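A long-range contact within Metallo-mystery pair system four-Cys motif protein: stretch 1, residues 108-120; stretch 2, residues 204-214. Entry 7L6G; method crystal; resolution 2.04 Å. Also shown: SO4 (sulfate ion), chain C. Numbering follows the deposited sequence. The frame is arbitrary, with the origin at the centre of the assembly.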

ATOM      1  N   TYR E 108     -35.822   8.283   9.491  1.00 50.48           N
ATOM      2  CA  TYR E 108     -34.786   9.290   9.659  1.00 44.01           C
ATOM      3  C   TYR E 108     -34.665  10.110   8.381  1.00 40.63           C
ATOM      4  O   TYR E 108     -35.068   9.676   7.299  1.00 46.50           O
ATOM      5  CB  TYR E 108     -33.434   8.661  10.011  1.00 40.51           C
ATOM      6  CG  TYR E 108     -33.461   7.787  11.243  1.00 44.44           C
ATOM      7  CD1 TYR E 108     -33.277   8.331  12.508  1.00 50.56           C
ATOM      8  CD2 TYR E 108     -33.662   6.417  11.141  1.00 47.37           C
ATOM      9  CE1 TYR E 108     -33.294   7.534  13.637  1.00 45.95           C
ATOM     10  CE2 TYR E 108     -33.682   5.613  12.266  1.00 55.52           C
ATOM     11  CZ  TYR E 108     -33.498   6.177  13.510  1.00 49.43           C
ATOM     12  OH  TYR E 108     -33.517   5.380  14.632  1.00 50.71           O
ATOM     13  N   VAL E 109     -34.090  11.304   8.517  1.00 40.17           N
ATOM     14  CA  VAL E 109     -34.046  12.262   7.419  1.00 42.99           C
ATOM     15  C   VAL E 109     -32.621  12.762   7.201  1.00 48.67           C
ATOM     16  O   VAL E 109     -32.240  13.105   6.075  1.00 50.15           O
ATOM     17  CB  VAL E 109     -35.018  13.432   7.682  1.00 52.76           C
ATOM     18  CG1 VAL E 109     -34.694  14.118   9.002  1.00 51.78           C
ATOM     19  CG2 VAL E 109     -35.002  14.433   6.532  1.00 55.48           C
ATOM     20  N   GLY E 110     -31.815  12.790   8.265  1.00 39.12           N
ATOM     21  CA  GLY E 110     -30.501  13.398   8.216  1.00 34.61           C
ATOM     22  C   GLY E 110     -29.404  12.452   8.676  1.00 37.61           C
ATOM     23  O   GLY E 110     -29.662  11.319   9.088  1.00 35.39           O
ATOM     24  N   LEU E 111     -28.173  12.955   8.595  1.00 37.18           N
ATOM     25  CA  LEU E 111     -26.988  12.199   8.973  1.00 36.71           C
ATOM     26  C   LEU E 111     -25.976  13.125   9.630  1.00 40.89           C
ATOM     27  O   LEU E 111     -25.791  14.265   9.197  1.00 40.78           O
ATOM     28  CB  LEU E 111     -26.342  11.515   7.758  1.00 37.83           C
ATOM     29  CG  LEU E 111     -24.954  10.914   8.002  1.00 40.17           C
ATOM     30  CD1 LEU E 111     -25.068   9.574   8.715  1.00 26.11           C
ATOM     31  CD2 LEU E 111     -24.163  10.780   6.707  1.00 36.71           C
ATOM     32  N   ALA E 112     -25.323  12.625  10.678  1.00 38.21           N
ATOM     33  CA  ALA E 112     -24.207  13.309  11.314  1.00 31.77           C
ATOM     34  C   ALA E 112     -23.084  12.314  11.557  1.00 31.02           C
ATOM     35  O   ALA E 112     -23.337  11.149  11.883  1.00 34.31           O
ATOM     36  CB  ALA E 112     -24.623  13.962  12.638  1.00 33.79           C
ATOM     37  N   PHE E 113     -21.848  12.772  11.385  1.00 29.08           N
ATOM     38  CA  PHE E 113     -20.677  11.971  11.715  1.00 40.55           C
ATOM     39  C   PHE E 113     -19.500  12.912  11.917  1.00 39.94           C
ATOM     40  O   PHE E 113     -19.599  14.122  11.693  1.00 38.28           O
ATOM     41  CB  PHE E 113     -20.381  10.914  10.639  1.00 38.78           C
ATOM     42  CG  PHE E 113     -19.815  11.471   9.360  1.00 40.43           C
ATOM     43  CD1 PHE E 113     -20.654  11.899   8.343  1.00 41.69           C
ATOM     44  CD2 PHE E 113     -18.443  11.541   9.161  1.00 44.18           C
ATOM     45  CE1 PHE E 113     -20.137  12.401   7.161  1.00 34.62           C
ATOM     46  CE2 PHE E 113     -17.920  12.043   7.983  1.00 37.91           C
ATOM     47  CZ  PHE E 113     -18.768  12.474   6.982  1.00 38.72           C
ATOM     48  N   SER E 114     -18.379  12.341  12.348  1.00 30.03           N
ATOM     49  CA  SER E 114     -17.188  13.113  12.663  1.00 38.77           C
ATOM     50  C   SER E 114     -15.988  12.532  11.930  1.00 36.49           C
ATOM     51  O   SER E 114     -15.892  11.320  11.723  1.00 35.55           O
ATOM     52  CB  SER E 114     -16.922  13.134  14.172  1.00 43.23           C
ATOM     53  OG  SER E 114     -17.921  13.870  14.857  1.00 42.94           O
ATOM     54  N   VAL E 115     -15.075  13.415  11.537  1.00 35.03           N
ATOM     55  CA  VAL E 115     -13.858  13.037  10.828  1.00 31.41           C
ATOM     56  C   VAL E 115     -12.703  13.032  11.817  1.00 41.31           C
ATOM     57  O   VAL E 115     -12.477  14.020  12.527  1.00 38.47           O
ATOM     58  CB  VAL E 115     -13.574  13.992   9.657  1.00 39.04           C
ATOM     59  CG1 VAL E 115     -12.175  13.759   9.107  1.00 24.81           C
ATOM     60  CG2 VAL E 115     -14.617  13.815   8.568  1.00 38.59           C
ATOM     61  N   GLY E 116     -11.974  11.923  11.867  1.00 41.99           N
ATOM     62  CA  GLY E 116     -10.813  11.788  12.716  1.00 29.85           C
ATOM     63  C   GLY E 116     -10.872  10.530  13.550  1.00 33.05           C
ATOM     64  O   GLY E 116     -11.774   9.705  13.427  1.00 35.03           O
ATOM     65  N   ALA E 117      -9.867  10.385  14.411  1.00 30.74           N
ATOM     66  CA  ALA E 117      -9.819   9.298  15.373  1.00 39.19           C
ATOM     67  C   ALA E 117     -10.008   9.872  16.768  1.00 37.53           C
ATOM     68  O   ALA E 117      -9.164  10.659  17.222  1.00 37.64           O
ATOM     69  CB  ALA E 117      -8.496   8.542  15.278  1.00 30.99           C
ATOM     70  N   PRO E 118     -11.083   9.528  17.472  1.00 40.37           N
ATOM     71  CA  PRO E 118     -11.313  10.107  18.798  1.00 38.38           C
ATOM     72  C   PRO E 118     -10.249   9.667  19.791  1.00 45.25           C
ATOM     73  O   PRO E 118      -9.547   8.672  19.596  1.00 39.50           O
ATOM     74  CB  PRO E 118     -12.694   9.569  19.189  1.00 38.80           C
ATOM     75  CG  PRO E 118     -12.841   8.311  18.398  1.00 40.09           C
ATOM     76  CD  PRO E 118     -12.130   8.561  17.098  1.00 39.76           C
ATOM     77  N   VAL E 119     -10.134  10.440  20.873  1.00 37.41           N
ATOM     78  CA  VAL E 119      -9.140  10.133  21.898  1.00 38.83           C
ATOM     79  C   VAL E 119      -9.448   8.792  22.553  1.00 39.27           C
ATOM     80  O   VAL E 119      -8.548   7.971  22.772  1.00 41.17           O
ATOM     81  CB  VAL E 119      -9.065  11.275  22.930  1.00 42.31           C
ATOM     82  CG1 VAL E 119      -8.442  10.787  24.230  1.00 36.06           C
ATOM     83  CG2 VAL E 119      -8.272  12.444  22.364  1.00 45.24           C
ATOM     84  N   GLU E 120     -10.718   8.539  22.865  1.00 39.30           N
ATOM     85  CA  GLU E 120     -11.116   7.239  23.382  1.00 46.41           C
ATOM     86  C   GLU E 120     -12.509   6.892  22.875  1.00 43.53           C
ATOM     87  O   GLU E 120     -13.229   7.734  22.332  1.00 47.84           O
ATOM     88  CB  GLU E 120     -11.067   7.190  24.917  1.00 56.12           C
ATOM     89  CG  GLU E 120     -11.351   8.502  25.624  1.00 66.74           C
ATOM     90  CD  GLU E 120     -11.344   8.349  27.136  1.00 74.50           C
ATOM     91  OE1 GLU E 120     -12.005   7.417  27.642  1.00 72.70           O
ATOM     92  OE2 GLU E 120     -10.673   9.152  27.818  1.00 69.61           O
ATOM     93  N   ASN E 204      -8.014  18.913  15.870  1.00 47.65           N
ATOM     94  CA  ASN E 204      -8.130  18.796  14.415  1.00 46.03           C
ATOM     95  C   ASN E 204      -9.132  17.728  13.983  1.00 38.44           C
ATOM     96  O   ASN E 204      -9.060  17.226  12.857  1.00 38.19           O
ATOM     97  CB  ASN E 204      -6.765  18.537  13.766  1.00 45.08           C
ATOM     98  CG  ASN E 204      -5.836  19.728  13.874  1.00 45.53           C
ATOM     99  OD1 ASN E 204      -6.283  20.874  13.900  1.00 47.70           O
ATOM    100  ND2 ASN E 204      -4.536  19.466  13.937  1.00 42.83           N
ATOM    101  N   ARG E 205     -10.063  17.363  14.858  1.00 39.72           N
ATOM    102  CA  ARG E 205     -11.236  16.600  14.461  1.00 36.99           C
ATOM    103  C   ARG E 205     -12.382  17.567  14.192  1.00 41.81           C
ATOM    104  O   ARG E 205     -12.418  18.675  14.733  1.00 44.95           O
ATOM    105  CB  ARG E 205     -11.636  15.598  15.547  1.00 40.44           C
ATOM    106  CG  ARG E 205     -10.644  14.463  15.755  1.00 34.09           C
ATOM    107  CD  ARG E 205     -11.006  13.623  16.973  1.00 36.23           C
ATOM    108  NE  ARG E 205     -10.682  14.301  18.225  1.00 46.68           N
ATOM    109  CZ  ARG E 205      -9.553  14.121  18.902  1.00 46.35           C
ATOM    110  NH1 ARG E 205      -8.633  13.279  18.450  1.00 51.74           N
ATOM    111  NH2 ARG E 205      -9.342  14.782  20.032  1.00 46.82           N
ATOM    112  N   PHE E 206     -13.317  17.151  13.341  1.00 36.35           N
ATOM    113  CA  PHE E 206     -14.440  18.027  13.042  1.00 40.81           C
ATOM    114  C   PHE E 206     -15.666  17.200  12.695  1.00 41.53           C
ATOM    115  O   PHE E 206     -15.541  16.117  12.111  1.00 36.04           O
ATOM    116  CB  PHE E 206     -14.119  19.007  11.900  1.00 37.65           C
ATOM    117  CG  PHE E 206     -13.611  18.352  10.644  1.00 38.17           C
ATOM    118  CD1 PHE E 206     -12.258  18.115  10.469  1.00 35.85           C
ATOM    119  CD2 PHE E 206     -14.485  18.005   9.625  1.00 42.50           C
ATOM    120  CE1 PHE E 206     -11.787  17.527   9.307  1.00 34.01           C
ATOM    121  CE2 PHE E 206     -14.020  17.417   8.463  1.00 35.89           C
ATOM    122  CZ  PHE E 206     -12.669  17.177   8.304  1.00 33.36           C
ATOM    123  N   PRO E 207     -16.855  17.674  13.051  1.00 34.93           N
ATOM    124  CA  PRO E 207     -18.083  16.973  12.672  1.00 36.51           C
ATOM    125  C   PRO E 207     -18.546  17.357  11.274  1.00 41.98           C
ATOM    126  O   PRO E 207     -18.164  18.387  10.716  1.00 40.61           O
ATOM    127  CB  PRO E 207     -19.089  17.441  13.728  1.00 36.03           C
ATOM    128  CG  PRO E 207     -18.622  18.819  14.077  1.00 34.67           C
ATOM    129  CD  PRO E 207     -17.116  18.788  13.980  1.00 30.42           C
ATOM    130  N   VAL E 208     -19.388  16.493  10.713  1.00 32.28           N
ATOM    131  CA  VAL E 208     -20.010  16.704   9.410  1.00 34.71           C
ATOM    132  C   VAL E 208     -21.490  16.382   9.556  1.00 41.38           C
ATOM    133  O   VAL E 208     -21.847  15.275   9.977  1.00 38.94           O
ATOM    134  CB  VAL E 208     -19.368  15.835   8.316  1.00 37.70           C
ATOM    135  CG1 VAL E 208     -20.158  15.943   7.021  1.00 34.99           C
ATOM    136  CG2 VAL E 208     -17.918  16.238   8.096  1.00 40.61           C
ATOM    137  N   VAL E 209     -22.347  17.342   9.214  1.00 41.50           N
ATOM    138  CA  VAL E 209     -23.785  17.227   9.427  1.00 43.58           C
ATOM    139  C   VAL E 209     -24.503  17.461   8.106  1.00 41.44           C
ATOM    140  O   VAL E 209     -24.217  18.435   7.401  1.00 37.14           O
ATOM    141  CB  VAL E 209     -24.286  18.222  10.492  1.00 39.53           C
ATOM    142  CG1 VAL E 209     -25.798  18.123  10.642  1.00 31.84           C
ATOM    143  CG2 VAL E 209     -23.592  17.971  11.822  1.00 30.82           C
ATOM    144  N   PHE E 210     -25.441  16.575   7.778  1.00 35.98           N
ATOM    145  CA  PHE E 210     -26.274  16.702   6.587  1.00 42.20           C
ATOM    146  C   PHE E 210     -27.730  16.611   7.021  1.00 45.97           C
ATOM    147  O   PHE E 210     -28.207  15.528   7.376  1.00 49.35           O
ATOM    148  CB  PHE E 210     -25.932  15.626   5.557  1.00 40.43           C
ATOM    149  CG  PHE E 210     -24.543  15.747   4.997  1.00 44.68           C
ATOM    150  CD1 PHE E 210     -24.058  16.973   4.574  1.00 43.75           C
ATOM    151  CD2 PHE E 210     -23.722  14.635   4.896  1.00 39.72           C
ATOM    152  CE1 PHE E 210     -22.780  17.090   4.058  1.00 39.31           C
ATOM    153  CE2 PHE E 210     -22.442  14.745   4.381  1.00 39.15           C
ATOM    154  CZ  PHE E 210     -21.971  15.975   3.961  1.00 38.59           C
ATOM    155  N   ASP E 211     -28.430  17.750   7.001  1.00 49.25           N
ATOM    156  CA  ASP E 211     -29.821  17.777   7.443  1.00 51.81           C
ATOM    157  C   ASP E 211     -30.702  16.880   6.585  1.00 47.86           C
ATOM    158  O   ASP E 211     -31.664  16.289   7.091  1.00 46.01           O
ATOM    159  CB  ASP E 211     -30.350  19.212   7.422  1.00 50.71           C
ATOM    160  CG  ASP E 211     -29.685  20.094   8.459  1.00 61.72           C
ATOM    161  OD1 ASP E 211     -29.229  19.560   9.492  1.00 66.55           O
ATOM    162  OD2 ASP E 211     -29.617  21.322   8.240  1.00 66.13           O
ATOM    163  N   ARG E 212     -30.396  16.767   5.295  1.00 34.68           N
ATOM    164  CA  ARG E 212     -31.129  15.906   4.374  1.00 49.00           C
ATOM    165  C   ARG E 212     -30.149  14.903   3.779  1.00 43.92           C
ATOM    166  O   ARG E 212     -29.251  15.284   3.020  1.00 39.89           O
ATOM    167  CB  ARG E 212     -31.813  16.724   3.281  1.00 42.46           C
ATOM    168  CG  ARG E 212     -32.925  17.626   3.787  1.00 50.27           C
ATOM    169  CD  ARG E 212     -33.543  18.428   2.654  1.00 53.24           C
ATOM    170  NE  ARG E 212     -33.897  17.587   1.515  1.00 62.83           N
ATOM    171  CZ  ARG E 212     -35.126  17.147   1.263  1.00 66.79           C
ATOM    172  NH1 ARG E 212     -36.127  17.469   2.072  1.00 65.56           N
ATOM    173  NH2 ARG E 212     -35.356  16.385   0.203  1.00 70.73           N
ATOM    174  N   PHE E 213     -30.317  13.631   4.128  1.00 45.32           N
ATOM    175  CA  PHE E 213     -29.464  12.573   3.592  1.00 50.10           C
ATOM    176  C   PHE E 213     -30.220  11.258   3.667  1.00 46.91           C
ATOM    177  O   PHE E 213     -30.537  10.789   4.764  1.00 42.67           O
ATOM    178  CB  PHE E 213     -28.145  12.482   4.360  1.00 41.47           C
ATOM    179  CG  PHE E 213     -27.213  11.422   3.840  1.00 40.41           C
ATOM    180  CD1 PHE E 213     -26.291  11.718   2.850  1.00 36.41           C
ATOM    181  CD2 PHE E 213     -27.261  10.129   4.340  1.00 39.78           C
ATOM    182  CE1 PHE E 213     -25.435  10.744   2.367  1.00 38.76           C
ATOM    183  CE2 PHE E 213     -26.409   9.152   3.860  1.00 37.99           C
ATOM    184  CZ  PHE E 213     -25.495   9.460   2.872  1.00 37.41           C
ATOM    185  N   ASP E 214     -30.501  10.661   2.509  1.00 44.25           N
ATOM    186  CA  ASP E 214     -31.128   9.351   2.456  1.00 48.33           C
ATOM    187  C   ASP E 214     -30.073   8.325   2.076  1.00 45.53           C
ATOM    188  O   ASP E 214     -29.582   8.349   0.937  1.00 50.14           O
ATOM    189  CB  ASP E 214     -32.277   9.338   1.449  1.00 54.13           C
ATOM    190  CG  ASP E 214     -32.788   7.938   1.161  1.00 63.40           C
ATOM    191  OD1 ASP E 214     -32.745   7.079   2.070  1.00 60.44           O
ATOM    192  OD2 ASP E 214     -33.238   7.696   0.022  1.00 70.73           O
TER
HETATM  193  S   SO4 C 417     -32.342  17.020  -1.517  1.00114.31           S
HETATM  194  O1  SO4 C 417     -32.678  15.805  -0.781  1.00111.27           O
HETATM  195  O2  SO4 C 417     -32.171  18.124  -0.577  1.00113.77           O
HETATM  196  O3  SO4 C 417     -31.097  16.818  -2.252  1.00119.57           O
HETATM  197  O4  SO4 C 417     -33.416  17.335  -2.455  1.00112.03           O

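A strand ending at Val115 pairs antiparallel with residues 206-210, and seven of the eight hydrogen bonds across the stretches are backbone to backbone. Leu111, Phe113 and Val115 each use both backbone polar atoms on the partner strand. Leu111 N donates to Phe210 O (2.8 Å) and Leu111 O accepts from Phe210 N (2.7 Å); Phe113 N donates to Val208 O (2.9 Å) and Phe113 O accepts from Val208 N (2.6 Å). At the third pair, Val115 N reaches Phe206 O at 2.8 Å and almost linearly, whereas the return bond from Phe206 N to Val115 O is weak at 3.3 Å. The ladder runs beyond the second strand, where Phe213 N donates to Val109 O (2.8 Å, 173°). Between these pairs lie Ala112 with Val209 and Ser114 with Pro207, which exchange no hydrogen bonds because their N and O atoms point away from the partner strand; Pro207, lacking an amide hydrogen, loses no bond to this neighbour. Here CA-H...O contacts supplement the carbonyls, as from Ala112 CA to Val208 O (3.3 Å).

Just before the second strand, Arg205 turns its side chain back to the first stretch. Its NH1 donates to Ala117 O (2.9 Å, a bent 131°), while a face of the guanidinium lies against the Pro118-Val119 backbone. Gly116 leaves room for this arginine: an ideal CB there would sit 2.6 Å from Arg205 CG. Arg212 instead binds a sulfate, probably from the crystallisation liquor, through NE to O2 (2.8 Å) and NH2 to O1 (2.9 Å), with a weak NE to O1 bond (3.2 Å).

The hydrogen-bonded pairs place their side chains on one sheet face, where aliphatic groups cover aromatic rings: Val208 CB lies 3.9 Å from the Phe113 ring centroid, and Val115 CB 3.8 Å from that of Phe206. Leu111 CD2 similarly covers the Phe213 ring, 4.0 Å from its centroid.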